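Putative phage endolysin (Salmonella enterica subsp. enterica serovar Typhimurium, PDB 4EVX) probably hydrolyses the beta-1,4 linkages between N-acetylmuramic acid and N-acetylglucosamine in peptidoglycan, as a lysozyme of glycosyl hydrolase family 24. Local coordinates at residues Met40-Pro43 / Asp44-Leu47; Phe49-Pro52 / Asp53-Glu56; Leu89-Ser92 / Ile93-Arg97. One frame throughout, in Å; residues are numbered along the deposited sequence. Where two conformers were deposited one is given.

Contact 1 (Met40-Pro43 / Asp44-Leu47)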
loop_
_atom_site.group_PDB
_atom_site.type_symbol
_atom_site.label_atom_id
_atom_site.label_comp_id
_atom_site.label_asym_id
_atom_site.label_seq_id
_atom_site.Cartn_x
_atom_site.Cartn_y
_atom_site.Cartn_z
HETATM N N MSE A 40 11.712 -15.886 8.840
HETATM C CA MSE A 40 12.845 -16.458 8.119
HETATM C C MSE A 40 14.035 -16.640 9.078
HETATM O O MSE A 40 14.498 -15.701 9.687
HETATM C CB MSE A 40 13.224 -15.609 6.915
HETATM C CG MSE A 40 14.020 -16.425 5.920
HETATM SE SE MSE A 40 14.833 -15.311 4.653
HETATM C CE MSE A 40 13.326 -14.701 3.795
ATOM N N LEU A 41 14.538 -17.861 9.183
ATOM C CA LEU A 41 15.649 -18.182 10.063
ATOM C C LEU A 41 16.956 -17.607 9.482
ATOM O O LEU A 41 17.067 -17.470 8.284
ATOM C CB LEU A 41 15.732 -19.706 10.251
ATOM C CG LEU A 41 14.611 -20.309 11.101
ATOM C CD1 LEU A 41 14.605 -21.862 10.952
ATOM C CD2 LEU A 41 14.764 -19.914 12.567
ATOM N N THR A 42 17.923 -17.257 10.319
ATOM C CA THR A 42 19.219 -16.733 9.826
ATOM C C THR A 42 20.018 -17.901 9.240
ATOM O O THR A 42 19.688 -19.046 9.528
ATOM C CB THR A 42 19.976 -16.021 10.953
ATOM O OG1 THR A 42 20.215 -16.974 11.979
ATOM C CG2 THR A 42 19.223 -14.829 11.484
ATOM N N PRO A 43 21.082 -17.641 8.446
ATOM C CA PRO A 43 21.833 -18.749 7.820
ATOM C C PRO A 43 22.369 -19.857 8.744
ATOM O O PRO A 43 22.297 -21.034 8.382
ATOM C CB PRO A 43 23.013 -18.025 7.162
ATOM C CG PRO A 43 22.504 -16.674 6.864
ATOM C CD PRO A 43 21.616 -16.331 8.017
ATOM N N ASP A 44 22.916 -19.499 9.900
ATOM C CA ASP A 44 23.551 -20.479 10.797
ATOM C C ASP A 44 22.605 -21.138 11.798
ATOM O O ASP A 44 23.054 -22.023 12.543
ATOM C CB ASP A 44 24.673 -19.786 11.602
ATOM C CG ASP A 44 25.787 -19.164 10.765
ATOM O OD1 ASP A 44 26.034 -19.658 9.635
ATOM O OD2 ASP A 44 26.456 -18.220 11.267
ATOM N N GLU A 45 21.333 -20.718 11.870
ATOM C CA GLU A 45 20.459 -21.262 12.905
ATOM C C GLU A 45 20.268 -22.766 12.807
ATOM O O GLU A 45 19.971 -23.320 11.748
ATOM C CB GLU A 45 19.108 -20.562 12.978
ATOM C CG GLU A 45 19.196 -19.481 14.025
ATOM C CD GLU A 45 18.009 -18.556 14.113
ATOM O OE1 GLU A 45 17.666 -17.909 13.095
ATOM O OE2 GLU A 45 17.446 -18.449 15.225
ATOM N N THR A 46 20.457 -23.417 13.938
ATOM C CA THR A 46 20.423 -24.863 14.005
ATOM C C THR A 46 19.081 -25.447 14.395
ATOM O O THR A 46 18.927 -26.660 14.287
ATOM C CB THR A 46 21.448 -25.308 15.030
ATOM O OG1 THR A 46 21.046 -24.796 16.306
ATOM C CG2 THR A 46 22.840 -24.832 14.684
ATOM N N LEU A 47 18.146 -24.649 14.912
ATOM C CA LEU A 47 16.882 -25.194 15.385
ATOM C C LEU A 47 16.052 -25.792 14.253
ATOM O O LEU A 47 16.156 -25.378 13.103
ATOM C CB LEU A 47 16.049 -24.126 16.126
ATOM C CG LEU A 47 15.517 -22.975 15.264
ATOM C CD1 LEU A 47 14.205 -23.328 14.584
ATOM C CD2 LEU A 47 15.335 -21.704 16.070
#

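Contact 2 (Phe49-Pro52 / Asp53-Glu56)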
loop_
_atom_site.group_PDB
_atom_site.type_symbol
_atom_site.label_atom_id
_atom_site.label_comp_id
_atom_site.label_asym_id
_atom_site.label_seq_id
_atom_site.Cartn_x
_atom_site.Cartn_y
_atom_site.Cartn_z
ATOM N N PHE A 49 12.706 -27.260 15.492
ATOM C CA PHE A 49 11.412 -27.074 16.112
ATOM C C PHE A 49 11.458 -25.901 17.090
ATOM O O PHE A 49 12.487 -25.665 17.741
ATOM C CB PHE A 49 10.952 -28.348 16.855
ATOM C CG PHE A 49 10.815 -29.585 15.984
ATOM C CD1 PHE A 49 9.604 -29.902 15.381
ATOM C CD2 PHE A 49 11.876 -30.464 15.831
ATOM C CE1 PHE A 49 9.482 -31.041 14.578
ATOM C CE2 PHE A 49 11.752 -31.611 15.038
ATOM C CZ PHE A 49 10.567 -31.871 14.390
ATOM N N ILE A 50 10.315 -25.259 17.281
ATOM C CA ILE A 50 10.116 -24.230 18.293
ATOM C C ILE A 50 8.787 -24.420 18.956
ATOM O O ILE A 50 7.940 -25.171 18.450
ATOM C CB ILE A 50 10.230 -22.782 17.751
ATOM C CG1 ILE A 50 9.139 -22.463 16.666
ATOM C CG2 ILE A 50 11.643 -22.465 17.317
ATOM C CD1 ILE A 50 9.118 -21.101 16.157
ATOM N N THR A 51 8.613 -23.743 20.076
ATOM C CA THR A 51 7.370 -23.693 20.839
ATOM C C THR A 51 6.482 -22.554 20.360
ATOM O O THR A 51 6.972 -21.577 19.760
ATOM C CB THR A 51 7.635 -23.510 22.316
ATOM O OG1 THR A 51 8.098 -22.174 22.524
ATOM C CG2 THR A 51 8.620 -24.520 22.860
ATOM N N PRO A 52 5.175 -22.571 20.690
ATOM C CA PRO A 52 4.306 -21.447 20.311
ATOM C C PRO A 52 4.820 -20.102 20.873
ATOM O O PRO A 52 4.770 -19.117 20.130
ATOM C CB PRO A 52 2.953 -21.838 20.910
ATOM C CG PRO A 52 2.980 -23.304 20.967
ATOM C CD PRO A 52 4.397 -23.646 21.347
ATOM N N ASP A 53 5.328 -20.054 22.142
ATOM C CA ASP A 53 5.876 -18.804 22.718
ATOM C C ASP A 53 7.078 -18.377 21.947
ATOM O O ASP A 53 7.221 -17.204 21.757
ATOM C CB ASP A 53 6.269 -18.951 24.220
ATOM C CG ASP A 53 5.168 -18.550 25.199
ATOM O OD1 ASP A 53 3.966 -18.504 24.783
ATOM O OD2 ASP A 53 5.501 -18.237 26.358
ATOM N N GLN A 54 7.959 -19.314 21.507
ATOM C CA GLN A 54 9.110 -18.898 20.678
ATOM C C GLN A 54 8.619 -18.332 19.360
ATOM O O GLN A 54 9.143 -17.332 18.892
ATOM C CB GLN A 54 10.053 -20.088 20.443
ATOM C CG GLN A 54 10.770 -20.420 21.750
ATOM C CD GLN A 54 11.332 -21.804 21.785
ATOM O OE1 GLN A 54 11.134 -22.604 20.875
ATOM N NE2 GLN A 54 12.045 -22.129 22.835
ATOM N N ALA A 55 7.550 -18.914 18.771
ATOM C CA ALA A 55 7.021 -18.375 17.520
ATOM C C ALA A 55 6.439 -16.971 17.720
ATOM O O ALA A 55 6.594 -16.096 16.884
ATOM C CB ALA A 55 5.944 -19.268 16.985
ATOM N N GLU A 56 5.771 -16.764 18.853
ATOM C CA GLU A 56 5.202 -15.438 19.146
ATOM C C GLU A 56 6.312 -14.409 19.254
ATOM O O GLU A 56 6.209 -13.331 18.699
ATOM C CB GLU A 56 4.426 -15.441 20.458
ATOM C CG GLU A 56 3.588 -14.201 20.717
ATOM C CD GLU A 56 2.313 -14.148 19.887
ATOM O OE1 GLU A 56 1.907 -15.198 19.341
ATOM O OE2 GLU A 56 1.692 -13.065 19.832
HETATM O O HOH W 1 2.030 -18.413 19.400
#

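Contact 3 (Leu89-Ser92 / Ile93-Arg97)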
loop_
_atom_site.group_PDB
_atom_site.type_symbol
_atom_site.label_atom_id
_atom_site.label_comp_id
_atom_site.label_asym_id
_atom_site.label_seq_id
_atom_site.Cartn_x
_atom_site.Cartn_y
_atom_site.Cartn_z
ATOM N N LEU A 89 0.386 -4.861 5.601
ATOM C CA LEU A 89 0.467 -4.998 4.141
ATOM C C LEU A 89 1.781 -5.644 3.703
ATOM O O LEU A 89 1.781 -6.612 2.933
ATOM C CB LEU A 89 0.301 -3.644 3.455
ATOM C CG LEU A 89 0.472 -3.683 1.914
ATOM C CD1 LEU A 89 -0.685 -4.442 1.234
ATOM C CD2 LEU A 89 0.604 -2.296 1.314
HETATM N N MSE A 90 2.896 -5.094 4.188
HETATM C CA MSE A 90 4.190 -5.704 3.813
HETATM C C MSE A 90 4.244 -7.185 4.257
HETATM O O MSE A 90 4.754 -8.053 3.525
HETATM C CB MSE A 90 5.328 -4.894 4.403
HETATM C CG MSE A 90 5.535 -3.585 3.725
HETATM SE SE MSE A 90 7.109 -2.679 4.407
HETATM C CE MSE A 90 6.415 -2.162 5.913
ATOM N N PHE A 91 3.718 -7.491 5.467
ATOM C CA PHE A 91 3.738 -8.859 5.983
ATOM C C PHE A 91 2.968 -9.775 5.022
ATOM O O PHE A 91 3.460 -10.846 4.646
ATOM C CB PHE A 91 3.122 -8.888 7.399
ATOM C CG PHE A 91 3.383 -10.145 8.143
ATOM C CD1 PHE A 91 4.425 -10.224 9.062
ATOM C CD2 PHE A 91 2.734 -11.310 7.794
ATOM C CE1 PHE A 91 4.779 -11.433 9.639
ATOM C CE2 PHE A 91 3.023 -12.498 8.442
ATOM C CZ PHE A 91 4.060 -12.557 9.343
ATOM N N SER A 92 1.803 -9.311 4.515
ATOM C CA SER A 92 1.019 -10.132 3.609
ATOM C C SER A 92 1.631 -10.312 2.239
ATOM O O SER A 92 1.421 -11.356 1.619
ATOM C CB SER A 92 -0.391 -9.570 3.472
ATOM O OG SER A 92 -0.456 -8.340 2.783
ATOM N N ILE A 93 2.343 -9.317 1.753
ATOM C CA ILE A 93 3.041 -9.398 0.455
ATOM C C ILE A 93 4.359 -10.190 0.578
ATOM O O ILE A 93 4.783 -10.869 -0.373
ATOM C CB ILE A 93 3.333 -7.941 -0.056
ATOM C CG1 ILE A 93 2.054 -7.216 -0.458
ATOM C CG2 ILE A 93 4.305 -7.939 -1.231
ATOM C CD1 ILE A 93 2.285 -5.713 -0.815
ATOM N N GLY A 94 5.032 -10.042 1.705
ATOM C CA GLY A 94 6.374 -10.560 1.902
ATOM C C GLY A 94 6.545 -11.969 2.349
ATOM O O GLY A 94 7.685 -12.407 2.479
ATOM N N HIS A 95 5.441 -12.633 2.685
ATOM C CA HIS A 95 5.441 -13.972 3.202
ATOM C C HIS A 95 4.608 -14.837 2.325
ATOM O O HIS A 95 3.516 -14.467 1.894
ATOM C CB HIS A 95 4.875 -13.987 4.643
ATOM C CG HIS A 95 5.725 -13.292 5.626
ATOM N ND1 HIS A 95 5.739 -11.923 5.747
ATOM C CD2 HIS A 95 6.661 -13.814 6.441
ATOM C CE1 HIS A 95 6.633 -11.655 6.681
ATOM N NE2 HIS A 95 7.226 -12.778 7.113
ATOM N N GLN A 96 5.132 -15.980 2.032
ATOM C CA GLN A 96 4.412 -16.957 1.271
ATOM C C GLN A 96 3.560 -17.693 2.296
ATOM O O GLN A 96 4.031 -18.034 3.390
ATOM C CB GLN A 96 5.395 -17.847 0.486
ATOM C CG GLN A 96 4.917 -19.241 0.119
ATOM C CD GLN A 96 6.031 -20.217 0.336
ATOM O OE1 GLN A 96 6.672 -20.660 -0.612
ATOM N NE2 GLN A 96 6.369 -20.454 1.604
ATOM N N ARG A 97 2.286 -17.870 1.965
ATOM C CA ARG A 97 1.357 -18.707 2.704
ATOM C C ARG A 97 0.879 -19.804 1.759
ATOM O O ARG A 97 1.043 -19.714 0.527
ATOM C CB ARG A 97 0.177 -17.922 3.237
ATOM C CG ARG A 97 0.559 -16.972 4.344
ATOM C CD ARG A 97 -0.552 -15.990 4.554
ATOM N NE ARG A 97 -0.769 -15.198 3.348
ATOM C CZ ARG A 97 0.060 -14.263 2.893
ATOM N NH1 ARG A 97 1.148 -13.919 3.598
ATOM N NH2 ARG A 97 -0.224 -13.608 1.772
#

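Contact 1 (Met40-Pro43 / Asp44-Leu47)
A chi1 of 61° tucks Thr42 OG1 in over its own backbone, and Glu45 reaches back to it with a chain that stays extended beyond CG (chi2 172°). Glu45 OE1 thereby meets two donors of the same residue. Thr42 N bonds to Glu45 OE1 at 2.9 Å, with an N-H...O angle of 167°. This donor arrives nearly in line with the C-O bond of the carboxylate. Thr42 OG1 also donates to Glu45 OE1 at 2.9 Å, but from above the carboxylate plane. The pair of bonds holds OE1 in place and probably restrains the carboxylate and steadies its negative charge. The backbone adds less: the bond from Glu45 N to Thr42 O is weak, at 3.3 Å.

Leu41 supplies the buried side. Its CD2 methyl lies 3.6 Å from Glu45 OE1, and the two side chains cross at about a right angle. The other methyl, Leu41 CD1, meets Leu47 CD1 at 3.9 Å. Both leucines also lean on Ile35 of strand 34-35. Leu47 O accepts a hydrogen bond from the dimethylated Lys25. Pro43 and Asp44 form the exposed corner. Thr42 to Glu45 form a type I beta turn, with the Glu45 carboxylate bonded back to Thr42 across it, in the loop between strand 39-40 and helix 52-73 of this member of the phage lysozyme family.

Contact 2 (Phe49-Pro52 / Asp53-Glu56)
Thr51 and Gln54 grip each other by two reciprocal hydrogen bonds. Gln54 N donates to Thr51 OG1 at 3.0 Å, and Thr51 N donates to Gln54 OE1 at 2.9 Å. The first is a capping bond with Thr51 at the N-cap; the pair forms a capping box. Thr51 N stands above the amide carbonyl plane of Gln54, 46° out of it. A chi1 of 71° turns Thr51 OG1 towards the start of the helix.

Next to the box, Ile50 CB sits 3.3 Å from Gln54 OE1. Ile50 CD1 reaches the other way and touches Ala55 CB at 3.8 Å. Ala55 also rests on Leu21, and the backbone of Ile50 bonds to Leu23. Ordinary helix bonds then begin, with Ala55 N to Thr51 O and Glu56 N to Pro52 O. A water donates to both Pro52 O and Glu56 OE1, and Glu56 OE1 also bonds to the dimethylated Lys16.

Gln54 serves the box with a neutral amide oxygen. The first-turn N-H of Gln54 and the N-H of Thr51 just before the helix are thus both satisfied by side chains, which is consistent with a well-defined start of helix 52-73.

Contact 3 (Leu89-Ser92 / Ile93-Arg97)
Phe91 and His95 form one tight part of this contact. Their rings stack face to face, with centroids 3.8 Å apart and planes at 16°. His95 CE1 lies over the Phe91 ring towards its rim, while Phe91 CZ sits over the centre of the imidazole. His95 ND1 donates to Phe91 O at 2.8 Å, in the carbonyl plane and on a lone pair. With CG anti to the backbone N (chi1 -166°), the Phe91 ring swings forward over the imidazole. Ile15, Gln19, Leu59 and Leu63 pack round Phe91.

The Leu89 and Ile93 side is tight too. Ile93 CD1 meets Leu89 CD1 at 3.8 Å, and Leu86 and Leu74 of the second subunit lie against Leu89 and Ile93 respectively. Leu89 O accepts from both Ile93 N and Ser92 OG, the latter at 2.8 Å.

The polar end of the helix is gripped by side chains. Arg97 folds back, its chain bent at chi3. Ser92 O takes Arg97 NH2 at 2.8 Å, a weak bond from Arg97 NH1, and Gln82 of the third subunit. The loose side is the loop after the helix, where Gln96 is poorly ordered.

Side-chain N-H groups thus reach two carbonyls of the last helical turn. The helix dipole would probably favour the guanidinium there, and its salt bridge to Asp79 of the third subunit would balance the charge.

Along the chain the three contacts come in series; none encloses or crosses another. Contact 1 closes a tight turn just after strand 39-40. After Leu47 the chain soon enters contact 2, whose centre lies about 14 Å from that of contact 1. There the loop ends and helix 52-73 begins. Helix 80-94 follows helix 52-73 in the chain, and its last turn, with the loop after it, holds contact 3. Contacts 2 and 3 lie on opposite sides of the chain's centre, their own centres about 20 Å apart. One marks a helix start and the other a helix finish. Contact 3 ties the end of the later helix back against the earlier one.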